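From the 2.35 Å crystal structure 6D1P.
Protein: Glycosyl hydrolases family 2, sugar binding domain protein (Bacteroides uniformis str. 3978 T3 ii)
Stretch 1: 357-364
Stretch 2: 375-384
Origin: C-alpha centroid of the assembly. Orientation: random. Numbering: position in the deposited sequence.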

ATOM      1  N   GLY A 357     -20.761 -24.553  25.297  1.00 25.35           N
ATOM      2  CA  GLY A 357     -22.077 -24.659  25.874  1.00 27.45           C
ATOM      3  C   GLY A 357     -23.035 -23.586  25.444  1.00 31.23           C
ATOM      4  O   GLY A 357     -24.143 -23.529  25.986  1.00 33.39           O
ATOM      5  N   ALA A 358     -22.635 -22.722  24.509  1.00 28.91           N
ATOM      6  CA  ALA A 358     -23.546 -21.776  23.889  1.00 27.31           C
ATOM      7  C   ALA A 358     -24.620 -22.514  23.117  1.00 24.46           C
ATOM      8  O   ALA A 358     -24.413 -23.621  22.629  1.00 26.95           O
ATOM      9  CB  ALA A 358     -22.795 -20.836  22.931  1.00 27.16           C
ATOM     10  N   ASN A 359     -25.783 -21.880  22.995  1.00 26.96           N
ATOM     11  CA  ASN A 359     -26.832 -22.404  22.134  1.00 28.71           C
ATOM     12  C   ASN A 359     -27.328 -21.355  21.148  1.00 28.05           C
ATOM     13  O   ASN A 359     -28.295 -21.610  20.427  1.00 27.56           O
ATOM     14  CB  ASN A 359     -28.007 -22.971  22.962  1.00 29.94           C
ATOM     15  CG  ASN A 359     -28.673 -21.929  23.881  1.00 32.95           C
ATOM     16  OD1 ASN A 359     -28.482 -20.718  23.745  1.00 31.40           O
ATOM     17  ND2 ASN A 359     -29.482 -22.419  24.819  1.00 34.34           N
ATOM     18  N   PHE A 360     -26.650 -20.212  21.059  1.00 25.88           N
ATOM     19  CA  PHE A 360     -27.186 -19.050  20.378  1.00 23.82           C
ATOM     20  C   PHE A 360     -26.019 -18.199  19.896  1.00 25.50           C
ATOM     21  O   PHE A 360     -25.021 -18.052  20.604  1.00 22.89           O
ATOM     22  CB  PHE A 360     -28.093 -18.269  21.343  1.00 24.67           C
ATOM     23  CG  PHE A 360     -28.857 -17.139  20.705  1.00 23.74           C
ATOM     24  CD1 PHE A 360     -29.385 -17.266  19.432  1.00 22.20           C
ATOM     25  CD2 PHE A 360     -29.079 -15.963  21.403  1.00 22.86           C
ATOM     26  CE1 PHE A 360     -30.110 -16.228  18.852  1.00 24.54           C
ATOM     27  CE2 PHE A 360     -29.801 -14.924  20.833  1.00 24.47           C
ATOM     28  CZ  PHE A 360     -30.312 -15.053  19.552  1.00 22.64           C
ATOM     29  N   ILE A 361     -26.138 -17.638  18.699  1.00 23.67           N
ATOM     30  CA  ILE A 361     -25.067 -16.797  18.191  1.00 23.41           C
ATOM     31  C   ILE A 361     -25.654 -15.718  17.288  1.00 24.57           C
ATOM     32  O   ILE A 361     -26.562 -15.975  16.488  1.00 23.98           O
ATOM     33  CB  ILE A 361     -24.000 -17.644  17.466  1.00 24.40           C
ATOM     34  CG1 ILE A 361     -22.804 -16.769  17.053  1.00 23.42           C
ATOM     35  CG2 ILE A 361     -24.618 -18.402  16.280  1.00 19.75           C
ATOM     36  CD1 ILE A 361     -21.598 -17.590  16.577  1.00 22.55           C
ATOM     37  N   ARG A 362     -25.138 -14.501  17.450  1.00 22.40           N
ATOM     38  CA  ARG A 362     -25.359 -13.403  16.519  1.00 24.92           C
ATOM     39  C   ARG A 362     -24.123 -13.271  15.634  1.00 21.76           C
ATOM     40  O   ARG A 362     -23.008 -13.132  16.140  1.00 21.28           O
ATOM     41  CB  ARG A 362     -25.641 -12.101  17.276  1.00 23.14           C
ATOM     42  CG  ARG A 362     -25.817 -10.846  16.412  1.00 24.80           C
ATOM     43  CD  ARG A 362     -26.340  -9.704  17.287  1.00 22.60           C
ATOM     44  NE  ARG A 362     -26.265  -8.367  16.684  1.00 22.55           N
ATOM     45  CZ  ARG A 362     -25.564  -7.355  17.191  1.00 21.53           C
ATOM     46  NH1 ARG A 362     -24.830  -7.518  18.295  1.00 19.74           N
ATOM     47  NH2 ARG A 362     -25.594  -6.177  16.593  1.00 20.12           N
ATOM     48  N   LEU A 363     -24.329 -13.309  14.319  1.00 23.41           N
ATOM     49  CA  LEU A 363     -23.240 -13.481  13.352  1.00 23.73           C
ATOM     50  C   LEU A 363     -22.627 -12.134  12.948  1.00 22.38           C
ATOM     51  O   LEU A 363     -22.614 -11.751  11.777  1.00 20.70           O
ATOM     52  CB  LEU A 363     -23.754 -14.236  12.130  1.00 20.41           C
ATOM     53  CG  LEU A 363     -24.312 -15.641  12.402  1.00 27.13           C
ATOM     54  CD1 LEU A 363     -24.815 -16.281  11.117  1.00 25.88           C
ATOM     55  CD2 LEU A 363     -23.258 -16.526  13.065  1.00 23.27           C
ATOM     56  N   GLY A 364     -22.063 -11.444  13.935  1.00 20.66           N
ATOM     57  CA  GLY A 364     -21.491 -10.150  13.654  1.00 21.28           C
ATOM     58  C   GLY A 364     -22.556  -9.203  13.137  1.00 26.78           C
ATOM     59  O   GLY A 364     -23.742  -9.310  13.478  1.00 24.07           O
ATOM     60  N   LEU A 375     -23.373 -25.122   9.790  1.00 33.74           N
ATOM     61  CA  LEU A 375     -22.831 -25.568  11.072  1.00 35.31           C
ATOM     62  C   LEU A 375     -23.779 -25.269  12.234  1.00 31.87           C
ATOM     63  O   LEU A 375     -23.874 -26.059  13.182  1.00 35.30           O
ATOM     64  CB  LEU A 375     -21.460 -24.934  11.304  1.00 30.19           C
ATOM     65  CG  LEU A 375     -20.330 -25.570  10.477  1.00 33.45           C
ATOM     66  CD1 LEU A 375     -19.139 -24.596  10.295  1.00 27.70           C
ATOM     67  CD2 LEU A 375     -19.875 -26.898  11.096  1.00 29.15           C
ATOM     68  N   CYS A 376     -24.490 -24.149  12.183  1.00 28.44           N
ATOM     69  CA  CYS A 376     -25.449 -23.846  13.239  1.00 31.20           C
ATOM     70  C   CYS A 376     -26.633 -24.807  13.181  1.00 30.28           C
ATOM     71  O   CYS A 376     -27.056 -25.356  14.204  1.00 30.64           O
ATOM     72  CB  CYS A 376     -25.901 -22.384  13.119  1.00 28.33           C
ATOM     73  SG  CYS A 376     -24.585 -21.199  13.553  1.00 32.30           S
ATOM     74  N   ASP A 377     -27.169 -25.035  11.980  1.00 29.92           N
ATOM     75  CA  ASP A 377     -28.168 -26.081  11.798  1.00 27.94           C
ATOM     76  C   ASP A 377     -27.693 -27.421  12.358  1.00 37.35           C
ATOM     77  O   ASP A 377     -28.464 -28.145  13.005  1.00 30.51           O
ATOM     78  CB  ASP A 377     -28.505 -26.220  10.319  1.00 24.98           C
ATOM     79  CG  ASP A 377     -29.355 -25.082   9.816  1.00 30.36           C
ATOM     80  OD1 ASP A 377     -29.725 -24.218  10.628  1.00 31.47           O
ATOM     81  OD2 ASP A 377     -29.663 -25.036   8.608  1.00 30.34           O
ATOM     82  N   GLU A 378     -26.425 -27.767  12.133  1.00 38.29           N
ATOM     83  CA  GLU A 378     -25.963 -29.121  12.396  1.00 34.97           C
ATOM     84  C   GLU A 378     -25.515 -29.330  13.841  1.00 34.59           C
ATOM     85  O   GLU A 378     -25.825 -30.365  14.443  1.00 36.43           O
ATOM     86  CB  GLU A 378     -24.842 -29.463  11.419  1.00 33.22           C
ATOM     87  CG  GLU A 378     -24.092 -30.737  11.725  1.00 40.26           C
ATOM     88  CD  GLU A 378     -22.768 -30.824  10.954  1.00 52.50           C
ATOM     89  OE1 GLU A 378     -22.684 -30.310   9.806  1.00 47.90           O
ATOM     90  OE2 GLU A 378     -21.804 -31.397  11.509  1.00 53.94           O
ATOM     91  N   LEU A 379     -24.794 -28.379  14.421  1.00 32.70           N
ATOM     92  CA  LEU A 379     -24.368 -28.547  15.798  1.00 30.05           C
ATOM     93  C   LEU A 379     -25.438 -28.146  16.789  1.00 29.09           C
ATOM     94  O   LEU A 379     -25.413 -28.602  17.939  1.00 30.04           O
ATOM     95  CB  LEU A 379     -23.121 -27.717  16.074  1.00 32.54           C
ATOM     96  CG  LEU A 379     -21.948 -27.936  15.120  1.00 35.80           C
ATOM     97  CD1 LEU A 379     -20.803 -26.947  15.437  1.00 29.11           C
ATOM     98  CD2 LEU A 379     -21.484 -29.386  15.186  1.00 30.02           C
ATOM     99  N   GLY A 380     -26.356 -27.282  16.392  1.00 27.00           N
ATOM    100  CA  GLY A 380     -27.372 -26.856  17.326  1.00 30.08           C
ATOM    101  C   GLY A 380     -27.080 -25.500  17.921  1.00 29.68           C
ATOM    102  O   GLY A 380     -26.756 -25.380  19.107  1.00 27.11           O
ATOM    103  N   LEU A 381     -27.199 -24.465  17.090  1.00 31.88           N
ATOM    104  CA  LEU A 381     -27.010 -23.088  17.521  1.00 28.34           C
ATOM    105  C   LEU A 381     -28.099 -22.252  16.884  1.00 25.00           C
ATOM    106  O   LEU A 381     -28.204 -22.207  15.654  1.00 29.44           O
ATOM    107  CB  LEU A 381     -25.631 -22.551  17.117  1.00 29.20           C
ATOM    108  CG  LEU A 381     -24.425 -23.186  17.804  1.00 31.71           C
ATOM    109  CD1 LEU A 381     -23.117 -22.558  17.288  1.00 30.05           C
ATOM    110  CD2 LEU A 381     -24.520 -23.048  19.317  1.00 25.63           C
ATOM    111  N   LEU A 382     -28.906 -21.600  17.714  1.00 23.96           N
ATOM    112  CA  LEU A 382     -29.854 -20.633  17.195  1.00 26.57           C
ATOM    113  C   LEU A 382     -29.100 -19.400  16.693  1.00 25.22           C
ATOM    114  O   LEU A 382     -27.993 -19.100  17.155  1.00 22.53           O
ATOM    115  CB  LEU A 382     -30.876 -20.270  18.274  1.00 23.68           C
ATOM    116  CG  LEU A 382     -31.908 -21.370  18.544  1.00 26.73           C
ATOM    117  CD1 LEU A 382     -32.537 -21.191  19.896  1.00 22.83           C
ATOM    118  CD2 LEU A 382     -32.965 -21.368  17.462  1.00 21.90           C
ATOM    119  N   VAL A 383     -29.714 -18.675  15.748  1.00 21.96           N
ATOM    120  CA  VAL A 383     -29.020 -17.642  14.979  1.00 24.21           C
ATOM    121  C   VAL A 383     -29.824 -16.347  14.920  1.00 28.33           C
ATOM    122  O   VAL A 383     -31.035 -16.365  14.652  1.00 24.56           O
ATOM    123  CB  VAL A 383     -28.710 -18.112  13.549  1.00 25.68           C
ATOM    124  CG1 VAL A 383     -28.122 -16.962  12.747  1.00 22.64           C
ATOM    125  CG2 VAL A 383     -27.767 -19.318  13.577  1.00 24.39           C
ATOM    126  N   TRP A 384     -29.125 -15.228  15.168  1.00 29.27           N
ATOM    127  CA  TRP A 384     -29.535 -13.866  14.840  1.00 21.12           C
ATOM    128  C   TRP A 384     -28.576 -13.393  13.753  1.00 28.01           C
ATOM    129  O   TRP A 384     -27.365 -13.330  13.977  1.00 27.26           O
ATOM    130  CB  TRP A 384     -29.479 -12.979  16.097  1.00 23.83           C
ATOM    131  CG  TRP A 384     -29.511 -11.422  15.969  1.00 26.77           C
ATOM    132  CD1 TRP A 384     -29.189 -10.669  14.872  1.00 25.84           C
ATOM    133  CD2 TRP A 384     -29.849 -10.472  17.009  1.00 27.12           C
ATOM    134  NE1 TRP A 384     -29.317  -9.327  15.154  1.00 29.74           N
ATOM    135  CE2 TRP A 384     -29.715  -9.176  16.455  1.00 29.79           C
ATOM    136  CE3 TRP A 384     -30.253 -10.592  18.344  1.00 21.04           C
ATOM    137  CZ2 TRP A 384     -29.975  -8.007  17.193  1.00 23.29           C
ATOM    138  CZ3 TRP A 384     -30.488  -9.446  19.076  1.00 20.53           C
ATOM    139  CH2 TRP A 384     -30.360  -8.163  18.500  1.00 23.65           C
TER

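Residues 360-362 and 382-384 form neighbouring parallel strands, their N-to-C directions 19° apart and their axes 4.7 Å apart at closest approach. Four backbone hydrogen bonds fix the register: Leu 382 N to Asn 359 O (2.8 Å), Ile 361 N to Leu 382 O (2.8 Å), Trp 384 N to Ile 361 O (3.0 Å) and Leu 363 N to Trp 384 O (3.1 Å). The same carbonyls receive CA-H...O contacts, the shortest from Arg 362 CA to Trp 384 O at 3.2 Å, so the backbones mesh closely.

Alternation sends Phe 360, Leu 382, Arg 362 and Trp 384 to one face of the sheet, Ile 361 and Val 383 to the other. On the first face the Phe 360 ring, with chi1 t (-172°), leans across to the partner strand: Phe 360 CD1 lies 3.5 Å from Leu 382 CB, and Phe 360 CZ 4.1 Å from Trp 384 CB. The ring edge meets Leu 382 O, 3.2 Å from Phe 360 CD1. Beside it, the extended Arg 362 chain, t through chi3, lies against the indole. Arg 362 CD sits 3.5 Å from the centroid of the five-membered ring of Trp 384, only 10° off the ring normal, a CH-pi contact in which a polarised methylene meets the electron-rich face. Trp 384 has the largest area covered by the opposing stretch, 107 Å².

On the other face, Ile 361 CG2 is a knob among three side chains: Cys 376 SG at 3.9 Å, Val 383 CG2 at 4.2 Å and Leu 381 CB at 4.4 Å. The helix thus contributes to the hollow through Cys 376, whose CA-to-CB bond points toward the first stretch. Leu 363 extends this apolar packing, with Leu 363 CD1 3.7 Å from Val 383 CG1. Gly 380, with phi 101°, has no room for a CB against the preceding carbonyl O.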